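Long-range contacts in alpha-galactosidase (Lactobacillus brevis, PDB 3MI6), which probably hydrolyses terminal, non-reducing alpha-D-galactose residues in alpha-D-galactosides, including galactose oligosaccharides, galactomannans and galactolipids: residues D[117-123]-D[292-297]; D[316-322]-D[536-541]; D[133-137]-D[147-151]; D[257-261]-D[273-278]. All blocks are in the same frame, centred on the assembly; numbering follows the deposited sequence.

Interaction 1 (D[117-123]-D[292-297])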
# COMPACT_ATOMS: atom_id res chain seq x y z
N LEU D 117 -21.86 39.95 2.81
CA LEU D 117 -22.41 40.06 1.48
C LEU D 117 -23.89 40.43 1.62
O LEU D 117 -24.51 40.16 2.64
CB LEU D 117 -22.25 38.75 0.72
CG LEU D 117 -20.81 38.44 0.33
CD1 LEU D 117 -20.68 37.05 -0.35
CD2 LEU D 117 -20.25 39.54 -0.55
N ALA D 118 -24.44 41.05 0.59
CA ALA D 118 -25.77 41.60 0.72
C ALA D 118 -26.78 40.51 1.01
O ALA D 118 -27.50 40.59 2.01
CB ALA D 118 -26.15 42.38 -0.54
N ASN D 119 -26.84 39.49 0.16
CA ASN D 119 -27.91 38.50 0.29
C ASN D 119 -27.49 37.07 0.62
O ASN D 119 -28.35 36.19 0.70
CB ASN D 119 -28.77 38.49 -0.96
CG ASN D 119 -29.35 39.83 -1.27
OD1 ASN D 119 -29.11 40.40 -2.34
ND2 ASN D 119 -30.10 40.38 -0.31
N LEU D 120 -26.19 36.84 0.80
CA LEU D 120 -25.66 35.52 1.07
C LEU D 120 -25.01 35.46 2.44
O LEU D 120 -24.43 36.44 2.90
CB LEU D 120 -24.60 35.16 0.03
CG LEU D 120 -25.04 34.70 -1.35
CD1 LEU D 120 -23.87 34.73 -2.32
CD2 LEU D 120 -25.64 33.31 -1.25
N PRO D 121 -25.10 34.30 3.10
CA PRO D 121 -24.31 34.06 4.32
C PRO D 121 -22.85 34.27 3.96
O PRO D 121 -22.45 33.92 2.85
CB PRO D 121 -24.55 32.58 4.61
CG PRO D 121 -25.07 31.99 3.31
CD PRO D 121 -25.78 33.09 2.62
N SER D 122 -22.06 34.84 4.86
CA SER D 122 -20.71 35.24 4.49
C SER D 122 -19.87 35.65 5.69
O SER D 122 -20.33 35.61 6.83
CB SER D 122 -20.77 36.41 3.50
OG SER D 122 -21.52 37.49 4.03
N THR D 123 -18.65 36.06 5.41
CA THR D 123 -17.68 36.30 6.47
C THR D 123 -17.51 37.77 6.78
O THR D 123 -17.62 38.61 5.92
CB THR D 123 -16.33 35.70 6.12
OG1 THR D 123 -16.03 36.01 4.76
CG2 THR D 123 -16.39 34.20 6.30
N GLN D 292 -22.96 37.66 -7.67
CA GLN D 292 -22.00 37.37 -6.58
C GLN D 292 -21.88 35.84 -6.31
O GLN D 292 -22.90 35.18 -6.06
CB GLN D 292 -22.45 38.09 -5.30
CG GLN D 292 -21.63 37.83 -4.04
CD GLN D 292 -20.19 38.29 -4.17
OE1 GLN D 292 -19.90 39.49 -4.27
NE2 GLN D 292 -19.26 37.33 -4.17
N THR D 293 -20.67 35.28 -6.37
CA THR D 293 -20.52 33.87 -5.96
C THR D 293 -20.55 33.73 -4.44
O THR D 293 -20.24 34.69 -3.72
CB THR D 293 -19.23 33.21 -6.46
OG1 THR D 293 -18.13 33.67 -5.67
CG2 THR D 293 -18.98 33.50 -7.92
N PRO D 294 -20.93 32.54 -3.94
CA PRO D 294 -20.83 32.28 -2.50
C PRO D 294 -19.35 32.27 -2.17
O PRO D 294 -18.54 32.09 -3.09
CB PRO D 294 -21.39 30.87 -2.35
CG PRO D 294 -22.09 30.57 -3.61
CD PRO D 294 -21.43 31.36 -4.68
N GLU D 295 -18.99 32.46 -0.90
CA GLU D 295 -17.58 32.52 -0.53
C GLU D 295 -16.90 31.16 -0.38
O GLU D 295 -17.49 30.19 0.13
CB GLU D 295 -17.41 33.34 0.75
CG GLU D 295 -17.51 34.83 0.50
CD GLU D 295 -17.39 35.64 1.75
OE1 GLU D 295 -17.65 35.11 2.85
OE2 GLU D 295 -17.02 36.83 1.63
N ALA D 296 -15.65 31.09 -0.84
CA ALA D 296 -14.80 29.92 -0.60
C ALA D 296 -13.88 30.20 0.58
O ALA D 296 -13.25 31.24 0.62
CB ALA D 296 -13.99 29.59 -1.84
N ILE D 297 -13.81 29.28 1.54
CA ILE D 297 -12.79 29.34 2.62
C ILE D 297 -11.54 28.52 2.25
O ILE D 297 -11.65 27.35 1.94
CB ILE D 297 -13.30 28.77 3.97
CG1 ILE D 297 -14.70 29.29 4.33
CG2 ILE D 297 -12.32 29.07 5.07
CD1 ILE D 297 -14.79 30.79 4.42
O HOH W 1 -21.05 32.86 0.79
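The backbones of Leu120 and Ser122 run past those of Pro294 and Glu295 at CA-CA distances of 6.8 and 6.5 Å, too wide for direct strand pairing, and one water fills part of the interval by giving a hydrogen bond to Pro121 O and taking one from Glu295 N. Polar contact centres on the carboxylate of Glu295. Its OE1 accepts two bonds on its syn side, from Thr123 N at 2.9 Å and from Thr123 OG1 at 2.7 Å, the hydroxyl lying farther out of the carboxylate plane (33°) than the amide. The chain of Glu295 is extended beyond CG (chi2 179°), which carries the carboxylate across to Thr123, while OE2 forms a salt bridge with Lys114. Segment 292-297 belongs to strand 290-301 of the large antiparallel sheet built mainly from the N-terminal domain, a family of the galactose mutarotase clan; segment 117-123 is part of the long connection between edge strand 103-112 and strand 132-140. With an alanine in place of Glu295, Thr123 N and OG1 would probably be left without their shared acceptor, and Lys114 without the carboxylate it pairs with. Toward the other end, leucines pack on Gln292 and the backbone: Leu117 crosses Gln292 at about a right angle, with CD1 3.9 Å from Gln292 CG and CD2 beside the carboxamide. That amide is held by a nearly straight bond, in its own plane, from Gln292 NE2 to Thr293 O. Leu120 CD1 rests 3.9 Å from Pro294 CA, and its side chain also touches Leu506 and Tyr509 of helix 500-518.

Interaction 2 (D[316-322]-D[536-541])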
# COMPACT_ATOMS: atom_id res chain seq x y z
N TYR D 316 -14.31 30.27 12.08
CA TYR D 316 -15.77 30.20 11.93
C TYR D 316 -16.48 30.82 13.13
O TYR D 316 -17.51 31.46 12.98
CB TYR D 316 -16.28 28.77 11.71
CG TYR D 316 -15.74 28.04 10.49
CD1 TYR D 316 -15.63 28.68 9.26
CD2 TYR D 316 -15.38 26.69 10.57
CE1 TYR D 316 -15.14 28.01 8.15
CE2 TYR D 316 -14.89 26.02 9.47
CZ TYR D 316 -14.77 26.67 8.26
OH TYR D 316 -14.27 26.00 7.15
N GLN D 317 -15.91 30.62 14.32
CA GLN D 317 -16.55 31.05 15.55
C GLN D 317 -16.50 32.56 15.71
O GLN D 317 -17.36 33.15 16.35
CB GLN D 317 -15.89 30.37 16.76
CG GLN D 317 -16.52 30.75 18.10
CD GLN D 317 -15.73 30.23 19.31
OE1 GLN D 317 -14.66 30.76 19.64
NE2 GLN D 317 -16.26 29.20 19.96
N GLN D 318 -15.47 33.18 15.15
CA GLN D 318 -15.31 34.61 15.30
C GLN D 318 -15.87 35.38 14.10
O GLN D 318 -16.30 36.52 14.24
CB GLN D 318 -13.83 34.96 15.51
CG GLN D 318 -13.58 36.45 15.74
CD GLN D 318 -12.14 36.77 16.11
OE1 GLN D 318 -11.76 37.94 16.21
NE2 GLN D 318 -11.34 35.72 16.31
N HIS D 319 -15.89 34.74 12.93
CA HIS D 319 -16.13 35.46 11.68
C HIS D 319 -17.16 34.85 10.73
O HIS D 319 -17.17 35.17 9.54
CB HIS D 319 -14.81 35.60 10.93
CG HIS D 319 -13.77 36.37 11.67
ND1 HIS D 319 -13.90 37.71 11.96
CD2 HIS D 319 -12.55 36.01 12.13
CE1 HIS D 319 -12.82 38.13 12.59
NE2 HIS D 319 -11.99 37.11 12.71
N LEU D 320 -18.02 33.96 11.23
CA LEU D 320 -19.03 33.35 10.37
C LEU D 320 -20.31 33.04 11.13
O LEU D 320 -21.40 33.36 10.68
CB LEU D 320 -18.50 32.09 9.68
CG LEU D 320 -19.52 31.31 8.83
CD1 LEU D 320 -19.88 32.09 7.58
CD2 LEU D 320 -19.02 29.93 8.43
N VAL D 321 -20.18 32.42 12.29
CA VAL D 321 -21.37 31.97 12.99
C VAL D 321 -22.17 33.21 13.43
O VAL D 321 -21.60 34.27 13.71
CB VAL D 321 -21.02 30.83 14.00
CG1 VAL D 321 -22.22 30.44 14.85
CG2 VAL D 321 -20.52 29.62 13.26
N ASN D 322 -23.48 33.07 13.44
CA ASN D 322 -24.41 33.95 14.14
C ASN D 322 -23.71 34.30 15.44
O ASN D 322 -23.50 33.43 16.29
CB ASN D 322 -25.75 33.22 14.27
CG ASN D 322 -26.84 34.06 14.95
OD1 ASN D 322 -26.56 34.87 15.81
ND2 ASN D 322 -28.09 33.82 14.57
N LEU D 536 -21.41 25.35 6.02
CA LEU D 536 -21.12 26.69 6.53
C LEU D 536 -22.26 27.65 6.20
O LEU D 536 -22.52 28.61 6.92
CB LEU D 536 -19.76 27.20 6.02
CG LEU D 536 -18.51 26.36 6.36
CD1 LEU D 536 -17.32 26.80 5.55
CD2 LEU D 536 -18.15 26.36 7.83
N GLY D 537 -22.97 27.37 5.11
CA GLY D 537 -24.03 28.26 4.67
C GLY D 537 -25.09 28.39 5.74
O GLY D 537 -25.64 29.47 5.94
N MSE D 538 -25.38 27.30 6.43
CA MSE D 538 -26.43 27.30 7.42
C MSE D 538 -25.95 27.75 8.80
O MSE D 538 -26.75 28.27 9.58
CB MSE D 538 -27.05 25.91 7.52
CG MSE D 538 -27.52 25.39 6.20
SE MSE D 538 -29.30 26.09 5.73
CE MSE D 538 -30.32 25.35 7.22
N MSE D 539 -24.66 27.54 9.09
CA MSE D 539 -24.09 27.92 10.37
C MSE D 539 -24.07 29.44 10.57
O MSE D 539 -24.05 29.93 11.71
CB MSE D 539 -22.67 27.38 10.53
CG MSE D 539 -22.51 25.86 10.38
SE MSE D 539 -23.67 24.77 11.55
CE MSE D 539 -23.50 23.11 10.55
N TYR D 540 -24.05 30.19 9.47
CA TYR D 540 -24.12 31.63 9.55
C TYR D 540 -25.38 32.06 10.29
O TYR D 540 -25.35 32.96 11.12
CB TYR D 540 -24.11 32.21 8.15
CG TYR D 540 -24.25 33.71 8.08
CD1 TYR D 540 -25.51 34.29 7.99
CD2 TYR D 540 -23.14 34.54 8.07
CE1 TYR D 540 -25.65 35.65 7.92
CE2 TYR D 540 -23.27 35.91 7.99
CZ TYR D 540 -24.53 36.46 7.91
OH TYR D 540 -24.71 37.83 7.83
N TYR D 541 -26.49 31.37 10.00
CA TYR D 541 -27.79 31.71 10.54
C TYR D 541 -28.11 30.84 11.74
O TYR D 541 -28.57 31.34 12.76
CB TYR D 541 -28.87 31.47 9.48
CG TYR D 541 -28.77 32.39 8.30
CD1 TYR D 541 -29.23 33.70 8.38
CD2 TYR D 541 -28.22 31.96 7.09
CE1 TYR D 541 -29.14 34.56 7.30
CE2 TYR D 541 -28.14 32.82 6.00
CZ TYR D 541 -28.60 34.12 6.12
OH TYR D 541 -28.55 35.00 5.08
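Tyr316 and Leu536 meet in a CH-pi interaction, Leu536 CD2 sitting over the ring centre, 3.4 Å from the centroid of the Tyr316 ring and 13° off its normal. With CG anti to its carbonyl carbon (chi1 -59°), Leu536 sends both methyls to the tyrosine, CD1 reaching out over the CE1 side toward the hydroxyl. Were Tyr316 an alanine, Leu536 CD2 would probably lose the flat surface beneath it and a gap would open beside the leucine.

Further apolar packing comes from Leu320, whose two methyls part company: CD2 meets Leu536 CD2 at 3.7 Å, and CD1 approaches Tyr540 CD2 at 4.1 Å. Val321 and the selenomethionine Met539 lie side by side, pointing the same way.

Weaker CA-H...O contacts run from Tyr540 CA to Leu320 O (3.4 Å) and from Val321 CA to Met539 O (3.6 Å). The side-chain hydrogen bond goes from Asn322 ND2 to Tyr541 O, 3.1 Å, with the acceptor close to the amide plane; Asn322 OD1 takes the backbone N of Arg324.

Helix 305-319 leads from the N-terminal sheet into the parallel barrel, and helix 536-539 follows barrel strand 523-526 and precedes 544-546 in the chain. Tyr316 and Leu536 both rest on Asn251 of strand 247-252 and Ile297 of strand 290-301, while the Tyr541 side chain packs against helix 500-518, about 7 Å from that of Trp478, predicted to bind substrate.

Interaction 3 (D[133-137]-D[147-151])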
# COMPACT_ATOMS: atom_id res chain seq x y z
N THR D 133 -9.61 43.26 2.96
CA THR D 133 -10.22 42.76 1.74
C THR D 133 -9.54 43.41 0.55
O THR D 133 -9.45 44.63 0.48
CB THR D 133 -11.75 43.01 1.67
OG1 THR D 133 -12.36 42.63 2.90
CG2 THR D 133 -12.38 42.21 0.55
N LEU D 134 -9.06 42.58 -0.37
CA LEU D 134 -8.42 43.01 -1.60
C LEU D 134 -9.40 42.71 -2.73
O LEU D 134 -9.88 41.59 -2.84
CB LEU D 134 -7.14 42.21 -1.83
CG LEU D 134 -6.39 42.44 -3.15
CD1 LEU D 134 -5.73 43.81 -3.17
CD2 LEU D 134 -5.35 41.38 -3.41
N VAL D 135 -9.71 43.71 -3.55
CA VAL D 135 -10.61 43.51 -4.68
C VAL D 135 -9.88 43.77 -5.99
O VAL D 135 -9.44 44.88 -6.24
CB VAL D 135 -11.83 44.44 -4.63
CG1 VAL D 135 -12.78 44.11 -5.77
CG2 VAL D 135 -12.52 44.34 -3.31
N VAL D 136 -9.77 42.75 -6.83
CA VAL D 136 -8.97 42.88 -8.03
C VAL D 136 -9.86 42.81 -9.27
O VAL D 136 -10.29 41.73 -9.67
CB VAL D 136 -7.89 41.78 -8.11
CG1 VAL D 136 -7.12 41.87 -9.40
CG2 VAL D 136 -6.95 41.90 -6.94
N SER D 137 -10.11 43.97 -9.88
CA SER D 137 -11.09 44.08 -10.95
C SER D 137 -10.49 43.93 -12.35
O SER D 137 -9.40 44.42 -12.62
CB SER D 137 -11.84 45.40 -10.82
OG SER D 137 -12.38 45.55 -9.52
N LEU D 147 -15.31 41.84 -13.91
CA LEU D 147 -15.18 40.79 -12.91
C LEU D 147 -14.40 41.28 -11.70
O LEU D 147 -13.26 41.72 -11.82
CB LEU D 147 -14.44 39.61 -13.52
CG LEU D 147 -14.21 38.46 -12.54
CD1 LEU D 147 -15.54 37.98 -11.98
CD2 LEU D 147 -13.47 37.34 -13.23
N ASP D 148 -15.01 41.20 -10.53
CA ASP D 148 -14.27 41.47 -9.31
C ASP D 148 -13.83 40.16 -8.64
O ASP D 148 -14.66 39.29 -8.34
CB ASP D 148 -15.10 42.32 -8.35
CG ASP D 148 -15.27 43.75 -8.85
OD1 ASP D 148 -14.57 44.08 -9.84
OD2 ASP D 148 -16.09 44.53 -8.27
N LEU D 149 -12.52 40.02 -8.43
CA LEU D 149 -11.95 38.91 -7.66
C LEU D 149 -11.65 39.37 -6.23
O LEU D 149 -10.83 40.24 -6.00
CB LEU D 149 -10.69 38.36 -8.33
CG LEU D 149 -10.89 37.61 -9.64
CD1 LEU D 149 -9.66 36.82 -10.05
CD2 LEU D 149 -12.07 36.68 -9.51
N ASN D 150 -12.33 38.76 -5.27
CA ASN D 150 -12.17 39.15 -3.89
C ASN D 150 -11.28 38.19 -3.12
O ASN D 150 -11.23 36.99 -3.41
CB ASN D 150 -13.54 39.27 -3.24
CG ASN D 150 -14.50 40.06 -4.09
OD1 ASN D 150 -14.24 41.20 -4.43
ND2 ASN D 150 -15.62 39.44 -4.44
N TYR D 151 -10.59 38.76 -2.14
CA TYR D 151 -9.61 38.04 -1.35
C TYR D 151 -9.58 38.76 -0.03
O TYR D 151 -9.05 39.86 0.05
CB TYR D 151 -8.22 38.21 -1.96
CG TYR D 151 -7.98 37.57 -3.31
CD1 TYR D 151 -8.24 38.26 -4.49
CD2 TYR D 151 -7.44 36.29 -3.41
CE1 TYR D 151 -7.99 37.68 -5.74
CE2 TYR D 151 -7.20 35.70 -4.64
CZ TYR D 151 -7.46 36.40 -5.80
OH TYR D 151 -7.21 35.81 -7.02
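Ser137 and Asp148 face each other as a non-hydrogen-bonded pair and are joined through their side chains instead: Ser137 OG gives a hydrogen bond to Asp148 OD1 at 2.7 Å. The hydroxyl comes from above the carboxylate, 57° out of its plane. Asp148 holds CG anti to its carbonyl carbon (chi1 -70°), which leans the carboxylate over toward the serine strand.

On the same face of the sheet, Val135 and Asn150 lie side by side and point the same way. Val135 CG1 is the branch that touches, 3.5 Å from Asn150 OD1, and it also reaches the CB of Asp148, so the same methyl touches both polar side chains. The hydrogen bond of the Asn150 amide lies elsewhere: ND2 binds Ser163 OG on the next strand.

The opposite face is apolar near the backbone. Leu134 and Tyr151 approach through their CB atoms at 4.1 Å, as do Val136 and Leu149 at 4.4 Å. The Tyr151 ring turns one edge to Leu134 O, stacks with Phe23 and puts its hydroxyl on Glu76.

Between these faces, Leu134 and Tyr151 exchange backbone bonds, as do Val136 and Leu149; Leu134 N to Tyr151 O and Val136 N to Leu149 O are both 2.8 Å, whereas Tyr151 N to Leu134 O is clearly bent. With strand directions 156° apart, this is the regular alternation of a twisted antiparallel beta hairpin, here strands 132-140 and 146-154 within the nine-stranded sheet of the N-terminal domain.

Interaction 4 (D[257-261]-D[273-278])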
# COMPACT_ATOMS: atom_id res chain seq x y z
N ASN D 257 -26.28 23.33 -4.61
CA ASN D 257 -25.43 22.50 -5.45
C ASN D 257 -23.99 22.95 -5.43
O ASN D 257 -23.69 24.10 -5.71
CB ASN D 257 -25.94 22.53 -6.87
CG ASN D 257 -27.25 21.81 -7.01
OD1 ASN D 257 -27.66 21.10 -6.11
ND2 ASN D 257 -27.91 21.99 -8.14
N PHE D 258 -23.07 22.05 -5.08
CA PHE D 258 -21.66 22.43 -5.11
C PHE D 258 -20.79 21.51 -5.95
O PHE D 258 -21.17 20.39 -6.28
CB PHE D 258 -21.11 22.52 -3.69
CG PHE D 258 -20.82 21.19 -3.07
CD1 PHE D 258 -21.79 20.51 -2.37
CD2 PHE D 258 -19.57 20.63 -3.18
CE1 PHE D 258 -21.53 19.29 -1.79
CE2 PHE D 258 -19.30 19.41 -2.60
CZ PHE D 258 -20.29 18.74 -1.90
N LEU D 259 -19.60 22.01 -6.30
CA LEU D 259 -18.54 21.20 -6.91
C LEU D 259 -17.18 21.39 -6.20
O LEU D 259 -16.76 22.50 -5.94
CB LEU D 259 -18.41 21.50 -8.40
CG LEU D 259 -17.17 20.96 -9.11
CD1 LEU D 259 -17.35 19.50 -9.42
CD2 LEU D 259 -16.92 21.73 -10.39
N ASP D 260 -16.53 20.29 -5.87
CA ASP D 260 -15.16 20.28 -5.36
C ASP D 260 -14.37 19.46 -6.33
O ASP D 260 -14.54 18.25 -6.40
CB ASP D 260 -15.11 19.60 -4.00
CG ASP D 260 -15.45 20.52 -2.87
OD1 ASP D 260 -15.83 21.69 -3.11
OD2 ASP D 260 -15.33 20.07 -1.71
N ALA D 261 -13.50 20.10 -7.09
CA ALA D 261 -12.88 19.42 -8.20
C ALA D 261 -11.40 19.63 -8.22
O ALA D 261 -10.91 20.75 -8.04
CB ALA D 261 -13.51 19.84 -9.52
N LEU D 273 -10.83 23.51 -7.84
CA LEU D 273 -11.95 24.39 -8.15
C LEU D 273 -13.01 24.17 -7.12
O LEU D 273 -13.32 23.04 -6.84
CB LEU D 273 -12.56 24.01 -9.49
CG LEU D 273 -11.84 24.44 -10.76
CD1 LEU D 273 -12.65 24.08 -11.99
CD2 LEU D 273 -11.62 25.93 -10.69
N THR D 274 -13.57 25.23 -6.55
CA THR D 274 -14.71 25.09 -5.65
C THR D 274 -15.77 26.19 -5.75
O THR D 274 -15.45 27.37 -5.81
CB THR D 274 -14.29 24.91 -4.17
OG1 THR D 274 -13.40 25.97 -3.79
CG2 THR D 274 -13.58 23.57 -3.96
N GLY D 275 -17.04 25.80 -5.80
CA GLY D 275 -18.14 26.74 -5.78
C GLY D 275 -19.43 26.07 -6.19
O GLY D 275 -19.62 24.86 -6.01
N ILE D 276 -20.34 26.86 -6.74
CA ILE D 276 -21.60 26.35 -7.25
C ILE D 276 -21.35 25.36 -8.38
O ILE D 276 -20.58 25.62 -9.30
CB ILE D 276 -22.47 27.50 -7.77
CG1 ILE D 276 -22.72 28.51 -6.66
CG2 ILE D 276 -23.77 26.97 -8.33
CD1 ILE D 276 -23.59 29.66 -7.09
N ASN D 277 -21.99 24.21 -8.30
CA ASN D 277 -21.87 23.20 -9.32
C ASN D 277 -22.22 23.73 -10.71
O ASN D 277 -23.37 24.07 -10.97
CB ASN D 277 -22.81 22.04 -8.96
CG ASN D 277 -22.61 20.84 -9.83
OD1 ASN D 277 -23.22 19.79 -9.58
ND2 ASN D 277 -21.76 20.95 -10.86
N PRO D 278 -21.23 23.79 -11.62
CA PRO D 278 -21.48 24.25 -12.99
C PRO D 278 -22.61 23.50 -13.68
O PRO D 278 -23.22 24.06 -14.58
CB PRO D 278 -20.15 23.96 -13.69
CG PRO D 278 -19.18 24.13 -12.65
CD PRO D 278 -19.80 23.59 -11.38
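An antiparallel hairpin pairing joins Ala261 to Leu273 and Leu259 to Gly275, where strand 258-264 meets strand 270-274 in a six-stranded antiparallel sheet of the N-terminal region. Ala261 and Leu273 exchange two backbone bonds, Ala261 N to Leu273 O at 3.0 Å and Leu273 N to Ala261 O at 2.8 Å. At the next hydrogen-bonded pair, Leu259 N to Gly275 O is sound at 2.9 Å but the return bond from Gly275 N is weak. The chain turns a corner at Gly275, and beyond it the side chains of Phe258 and Ile276 diverge; even so, Asn277 N still reaches Asn257 O, from above the carbonyl plane, at 3.1 Å.

Leu259 lays its CD2 branch across Pro278 at about a right angle, 3.6 Å from Pro278 CD. Asn257 CB meets Asn277 CB at 3.8 Å. The polar end of Asn257 turns outside the pair, to the backbone N of Met223. The Asp260 carboxylate leans on the Thr274 CG2 methyl, a contact that is not a hydrogen bond. Ile276 goes off to touch Tyr254 and His502, the latter on helix 500-518.

The hydrogen bonds of this pairing all run from main chain to main chain, so the backbone appears to set the register; past the corner the Asn277 N to Asn257 O bond, together with the Leu259-Pro278 and Asn257-Asn277 packing, continues the association.

Overall arrangement
Interaction 1 lies at the middle of the group and touches each of the others; its centre is 11 Å from that of interaction 2, 13 Å from interaction 3 and 14 Å from interaction 4. The remaining three stay apart, with centres 20 to 22 Å from one another. Along the chain, hairpins 3 and then 4 both fall between the two segments of interaction 1, and interaction 2 follows. Interactions 1 and 3 reach the same nine-stranded sheet, while interaction 4 belongs to the six-stranded one. Interaction 1 closes within the beta region and packs directly on interaction 2, where the helix following strand 290-301 meets the barrel.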